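Local coordinates for protein TRAP dicarboxylate transporter-DctP subunit (Rhodobacter sphaeroides, PDB 4PE3) that probably binds a small organic acid in the periplasm and delivers it to a TRAP transporter, and is caught here open and without substrate, at residues G91-T96 against V243-N248; A229-Y234 against T296-S301. All blocks are in the same frame, centred on the assembly; numbering follows the deposited sequence.

Interaction 1: residues G91-T96 against V243-N248; sequences GHITDT and VEVSMN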
loop_
_atom_site.group_PDB
_atom_site.type_symbol
_atom_site.label_atom_id
_atom_site.label_comp_id
_atom_site.label_asym_id
_atom_site.label_seq_id
_atom_site.Cartn_x
_atom_site.Cartn_y
_atom_site.Cartn_z
ATOM N N GLY A 91 -17.878 8.221 -4.853
ATOM C CA GLY A 91 -16.627 7.503 -4.974
ATOM C C GLY A 91 -15.967 7.345 -3.631
ATOM O O GLY A 91 -16.501 7.763 -2.593
ATOM N N HIS A 92 -14.795 6.721 -3.650
ATOM C CA HIS A 92 -13.959 6.610 -2.452
ATOM C C HIS A 92 -12.485 6.653 -2.770
ATOM O O HIS A 92 -12.067 6.424 -3.920
ATOM C CB HIS A 92 -14.313 5.374 -1.597
ATOM C CG HIS A 92 -14.102 4.042 -2.263
ATOM N ND1 HIS A 92 -14.720 2.908 -1.793
ATOM C CD2 HIS A 92 -13.299 3.645 -3.283
ATOM C CE1 HIS A 92 -14.339 1.868 -2.522
ATOM N NE2 HIS A 92 -13.492 2.293 -3.438
ATOM N N ILE A 93 -11.710 6.988 -1.749
ATOM C CA ILE A 93 -10.260 6.867 -1.785
ATOM C C ILE A 93 -9.977 6.026 -0.562
ATOM O O ILE A 93 -10.059 6.519 0.566
ATOM C CB ILE A 93 -9.548 8.236 -1.707
ATOM C CG1 ILE A 93 -10.012 9.174 -2.820
ATOM C CG2 ILE A 93 -8.040 8.011 -1.770
ATOM C CD1 ILE A 93 -9.373 10.545 -2.810
ATOM N N THR A 94 -9.675 4.739 -0.751
ATOM C CA THR A 94 -9.688 3.831 0.380
ATOM C C THR A 94 -8.735 2.643 0.237
ATOM O O THR A 94 -8.206 2.384 -0.832
ATOM C CB THR A 94 -11.126 3.324 0.649
ATOM O OG1 THR A 94 -11.183 2.744 1.955
ATOM C CG2 THR A 94 -11.548 2.296 -0.397
ATOM N N ASP A 95 -8.543 1.956 1.345
ATOM C CA ASP A 95 -7.623 0.836 1.454
ATOM C C ASP A 95 -8.330 -0.369 0.910
ATOM O O ASP A 95 -9.279 -0.877 1.504
ATOM C CB ASP A 95 -7.317 0.638 2.942
ATOM C CG ASP A 95 -6.227 -0.365 3.214
ATOM O OD1 ASP A 95 -6.145 -1.399 2.529
ATOM O OD2 ASP A 95 -5.457 -0.114 4.172
ATOM N N THR A 96 -7.861 -0.863 -0.232
ATOM C CA THR A 96 -8.498 -1.995 -0.906
ATOM C C THR A 96 -8.481 -3.266 -0.049
ATOM O O THR A 96 -9.344 -4.133 -0.190
ATOM C CB THR A 96 -7.826 -2.223 -2.281
ATOM O OG1 THR A 96 -7.974 -1.031 -3.058
ATOM C CG2 THR A 96 -8.421 -3.416 -3.038
ATOM N N VAL A 243 -3.996 1.991 -2.188
ATOM C CA VAL A 243 -5.181 2.825 -1.972
ATOM C C VAL A 243 -5.809 3.093 -3.332
ATOM O O VAL A 243 -5.143 3.530 -4.278
ATOM C CB VAL A 243 -4.810 4.126 -1.245
ATOM C CG1 VAL A 243 -5.874 5.166 -1.391
ATOM C CG2 VAL A 243 -4.563 3.814 0.199
ATOM N N GLU A 244 -7.068 2.702 -3.470
ATOM C CA GLU A 244 -7.767 2.886 -4.731
ATOM C C GLU A 244 -8.549 4.192 -4.745
ATOM O O GLU A 244 -9.074 4.618 -3.698
ATOM C CB GLU A 244 -8.754 1.739 -4.982
ATOM C CG GLU A 244 -9.897 1.628 -3.972
ATOM C CD GLU A 244 -10.835 0.482 -4.281
ATOM O OE1 GLU A 244 -10.625 -0.627 -3.745
ATOM O OE2 GLU A 244 -11.803 0.675 -5.069
ATOM N N VAL A 245 -8.592 4.827 -5.917
ATOM C CA VAL A 245 -9.501 5.937 -6.197
ATOM C C VAL A 245 -10.476 5.380 -7.221
ATOM O O VAL A 245 -10.088 5.021 -8.336
ATOM C CB VAL A 245 -8.761 7.157 -6.790
ATOM C CG1 VAL A 245 -9.701 8.280 -7.097
ATOM C CG2 VAL A 245 -7.680 7.639 -5.826
ATOM N N SER A 246 -11.730 5.265 -6.805
ATOM C CA SER A 246 -12.768 4.612 -7.602
ATOM C C SER A 246 -14.088 5.356 -7.446
ATOM O O SER A 246 -14.299 6.037 -6.431
ATOM C CB SER A 246 -12.964 3.184 -7.127
ATOM O OG SER A 246 -11.737 2.474 -7.167
HETATM N N MSE A 247 -14.996 5.208 -8.406
HETATM C CA MSE A 247 -16.259 5.935 -8.344
HETATM C C MSE A 247 -17.373 5.131 -8.970
HETATM O O MSE A 247 -17.151 4.067 -9.582
HETATM C CB MSE A 247 -16.128 7.300 -9.016
HETATM C CG MSE A 247 -16.146 7.319 -10.533
HETATM SE SE MSE A 247 -16.300 9.140 -11.223
HETATM C CE MSE A 247 -18.144 9.418 -10.698
ATOM N N ASN A 248 -18.576 5.644 -8.835
ATOM C CA ASN A 248 -19.751 5.019 -9.380
ATOM C C ASN A 248 -19.575 4.811 -10.866
ATOM O O ASN A 248 -19.288 5.736 -11.600
ATOM C CB ASN A 248 -20.955 5.922 -9.129
ATOM C CG ASN A 248 -22.238 5.336 -9.706
ATOM O OD1 ASN A 248 -22.486 5.376 -10.912
ATOM N ND2 ASN A 248 -23.021 4.748 -8.837
#
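H92 NE2 and T96 OG1 both reach across to the carboxylate of E244. H92 NE2 donates to E244 OE2 at 2.9 Å. The bond lies close to the imidazole plane but comes in from above the carboxylate plane, and the two planes stand 89° apart. S246 OG, on the same strand as E244, donates to E244 OE2 at 2.8 Å on the anti side, tilted to the face opposite H92. T96 OG1 donates to E244 OE1 at 2.8 Å, on the anti side. Three donors thus grip one buried carboxylate and fix its rotation. E244 CG sits between the backbone N and the carbonyl carbon (chi1 64°), and the chain then stays extended, which carries the carboxylate over to H92 and T96. T94 CG2 lies over one face of the H92 ring, 3.4 Å above its plane.

On the other face of the sheet, I93 CG2 packs on V243 CG1 at 3.6 Å and on V245 CG2 at 4.1 Å. The backbones run antiparallel. H92–S246 and T94–E244 are the hydrogen-bonded pairs. G91 faces M247, a selenomethionine, with CA atoms only 3.7 Å apart.

T80 OG1 bonds H92 ND1, so the imidazole is held at both nitrogens. Strand 91-95 is the central strand of a mixed five-stranded sheet, and 243-248 lies between it and the edge strand 144-150. Strand 32-37 flanks 91-95 on its other side. Helix 44-59 packs on I93 and V245 through F52, while M135 and I139 of helix 131-139 pack against E244.

Interaction 2: residues A229-Y234 against T296-S301; sequences APHPVY and TVHDWS. With ZN (zinc ion), chain O; EDO (1,2-ethanediol), chain D.
H298 meets both P232 and H231 in a contact between two loop segments that run in roughly the same direction. Its CB lies 3.6 Å from P232 O. With CG placed beside the backbone N (chi1 -60°), the ring swings toward segment 229-234. Along one edge, CD2 comes within 3.5 Å of P232 O. At the tip, NE2 is hydrogen-bonded to H231 ND1 at 2.9 Å. The two rings meet rim to rim, their planes 56° apart. The far nitrogen, H298 ND1, is bonded to D164.

The backbones form a single bridge at V233 and H298. H298 N donates to P232 O, and Y234 N donates to H298 O at 2.9 Å. Beyond it, V233 CG1 makes a CH-pi contact over the five-membered ring of W300, 3.9 Å from its centroid. D299 lies at the edge of the contact. Its carboxylate chelates a zinc ion with OD1 at 2.4 Å and OD2 at 2.0 Å, and three waters bind the same ion; R305 also bonds OD1.

A nitrogen-to-nitrogen bond needs one proton and one lone pair. H231 and H298 are therefore unlikely to be both doubly protonated.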
loop_
_atom_site.group_PDB
_atom_site.type_symbol
_atom_site.label_atom_id
_atom_site.label_comp_id
_atom_site.label_asym_id
_atom_site.label_seq_id
_atom_site.Cartn_x
_atom_site.Cartn_y
_atom_site.Cartn_z
ATOM N N ALA A 229 16.482 0.383 18.008
ATOM C CA ALA A 229 16.672 -0.764 17.110
ATOM C C ALA A 229 17.434 -0.224 15.909
ATOM O O ALA A 229 16.849 0.242 14.935
ATOM C CB ALA A 229 15.328 -1.341 16.717
ATOM N N PRO A 230 18.772 -0.219 15.994
ATOM C CA PRO A 230 19.575 0.637 15.113
ATOM C C PRO A 230 20.009 -0.003 13.782
ATOM O O PRO A 230 20.975 0.456 13.199
ATOM C CB PRO A 230 20.781 0.996 16.001
ATOM C CG PRO A 230 20.929 -0.182 16.895
ATOM C CD PRO A 230 19.556 -0.719 17.150
ATOM N N HIS A 231 19.231 -0.953 13.281
ATOM C CA HIS A 231 19.484 -1.572 11.987
ATOM C C HIS A 231 18.241 -1.615 11.108
ATOM O O HIS A 231 17.820 -2.676 10.639
ATOM C CB HIS A 231 20.012 -2.999 12.184
ATOM C CG HIS A 231 21.406 -3.051 12.704
ATOM N ND1 HIS A 231 22.486 -2.629 11.965
ATOM C CD2 HIS A 231 21.896 -3.455 13.898
ATOM C CE1 HIS A 231 23.588 -2.779 12.676
ATOM N NE2 HIS A 231 23.255 -3.265 13.855
ATOM N N PRO A 232 17.640 -0.453 10.835
ATOM C CA PRO A 232 16.492 -0.453 9.919
ATOM C C PRO A 232 16.843 -0.910 8.509
ATOM O O PRO A 232 17.997 -0.780 8.085
ATOM C CB PRO A 232 16.069 1.020 9.908
ATOM C CG PRO A 232 17.314 1.776 10.236
ATOM C CD PRO A 232 18.012 0.902 11.256
ATOM N N VAL A 233 15.840 -1.420 7.789
ATOM C CA VAL A 233 15.982 -1.693 6.374
ATOM C C VAL A 233 15.135 -0.680 5.630
ATOM O O VAL A 233 13.909 -0.594 5.818
ATOM C CB VAL A 233 15.596 -3.136 6.005
ATOM C CG1 VAL A 233 15.888 -3.411 4.532
ATOM C CG2 VAL A 233 16.361 -4.141 6.843
ATOM N N TYR A 234 15.796 0.089 4.769
ATOM C CA TYR A 234 15.170 1.135 3.989
ATOM C C TYR A 234 15.874 1.236 2.639
ATOM O O TYR A 234 17.113 1.332 2.606
ATOM C CB TYR A 234 15.286 2.494 4.719
ATOM C CG TYR A 234 14.808 3.598 3.822
ATOM C CD1 TYR A 234 13.449 3.859 3.694
ATOM C CD2 TYR A 234 15.692 4.327 3.046
ATOM C CE1 TYR A 234 12.974 4.832 2.816
ATOM C CE2 TYR A 234 15.238 5.312 2.157
ATOM C CZ TYR A 234 13.877 5.566 2.056
ATOM O OH TYR A 234 13.461 6.532 1.157
ATOM N N THR A 296 22.488 2.206 11.453
ATOM C CA THR A 296 22.935 1.672 10.159
ATOM C C THR A 296 21.711 1.416 9.307
ATOM O O THR A 296 20.839 0.622 9.661
ATOM C CB THR A 296 23.697 0.362 10.335
ATOM O OG1 THR A 296 24.818 0.585 11.190
ATOM C CG2 THR A 296 24.198 -0.156 8.991
ATOM N N VAL A 297 21.602 2.119 8.189
ATOM C CA VAL A 297 20.437 1.966 7.329
ATOM C C VAL A 297 20.788 0.974 6.224
ATOM O O VAL A 297 21.656 1.250 5.402
ATOM C CB VAL A 297 20.015 3.303 6.740
ATOM C CG1 VAL A 297 18.773 3.147 5.835
ATOM C CG2 VAL A 297 19.751 4.303 7.884
ATOM N N HIS A 298 20.140 -0.183 6.236
ATOM C CA HIS A 298 20.468 -1.249 5.281
ATOM C C HIS A 298 19.545 -1.181 4.084
ATOM O O HIS A 298 18.328 -1.160 4.237
ATOM C CB HIS A 298 20.282 -2.602 5.935
ATOM C CG HIS A 298 21.137 -2.818 7.133
ATOM N ND1 HIS A 298 22.233 -3.648 7.097
ATOM C CD2 HIS A 298 21.068 -2.342 8.398
ATOM C CE1 HIS A 298 22.804 -3.681 8.280
ATOM N NE2 HIS A 298 22.119 -2.895 9.084
ATOM N N ASP A 299 20.121 -1.141 2.887
ATOM C CA ASP A 299 19.360 -1.200 1.631
ATOM C C ASP A 299 19.619 -2.565 0.987
ATOM O O ASP A 299 20.694 -2.797 0.417
ATOM C CB ASP A 299 19.815 -0.063 0.711
ATOM C CG ASP A 299 19.092 -0.029 -0.648
ATOM O OD1 ASP A 299 18.093 -0.713 -0.893
ATOM O OD2 ASP A 299 19.559 0.718 -1.522
ATOM N N TRP A 300 18.678 -3.493 1.124
ATOM C CA TRP A 300 18.897 -4.851 0.627
ATOM C C TRP A 300 19.206 -4.817 -0.865
ATOM O O TRP A 300 18.627 -4.033 -1.609
ATOM C CB TRP A 300 17.677 -5.727 0.891
ATOM C CG TRP A 300 17.561 -6.284 2.258
ATOM C CD1 TRP A 300 18.325 -5.966 3.354
ATOM C CD2 TRP A 300 16.631 -7.279 2.698
ATOM N NE1 TRP A 300 17.922 -6.711 4.433
ATOM C CE2 TRP A 300 16.881 -7.515 4.059
ATOM C CE3 TRP A 300 15.609 -7.995 2.071
ATOM C CZ2 TRP A 300 16.173 -8.450 4.793
ATOM C CZ3 TRP A 300 14.889 -8.892 2.808
ATOM C CH2 TRP A 300 15.180 -9.124 4.158
ATOM N N SER A 301 20.139 -5.665 -1.302
ATOM C CA SER A 301 20.433 -5.747 -2.726
ATOM C C SER A 301 19.236 -6.217 -3.534
ATOM O O SER A 301 18.306 -6.833 -3.019
ATOM C CB SER A 301 21.586 -6.708 -2.960
ATOM O OG SER A 301 21.203 -8.008 -2.566
HETATM ZN ZN ZN O . 18.406 0.320 -3.085
HETATM C C1 EDO D . 10.237 6.030 -0.341
HETATM O O1 EDO D . 10.845 6.658 0.796
HETATM C C2 EDO D . 9.924 4.562 -0.056
HETATM O O2 EDO D . 11.127 3.817 0.064
HETATM O O HOH W 1 23.822 0.331 13.805
HETATM O O HOH W 2 16.651 -0.760 -3.033
HETATM O O HOH W 3 17.468 2.202 -2.708
HETATM O O HOH W 4 19.836 -0.872 -3.940
#

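How the interactions relate
The two contacts lie on opposite sides of the chain's centre. Their centres are 33 Å apart and their nearest atoms about 18 Å. Interaction 1 joins the central strand of the five-stranded sheet to its neighbour. Interaction 2 borders strand 157-159 of the four-stranded sheet, through backbone bonds from H231 to S159 and V233 to F157. The pair thus marks the two sheet-based halves expected of a TRAP solute-binding protein, whose ligand cleft usually lies between them. In the order 91-96, 229-234, 243-248, 296-301, the chain passes between the contacts three times. An acetate, probably from the crystallisation liquor, has its nearest atom about 3 Å from the E244 side chain; it may mark a pocket but does not identify the substrate site.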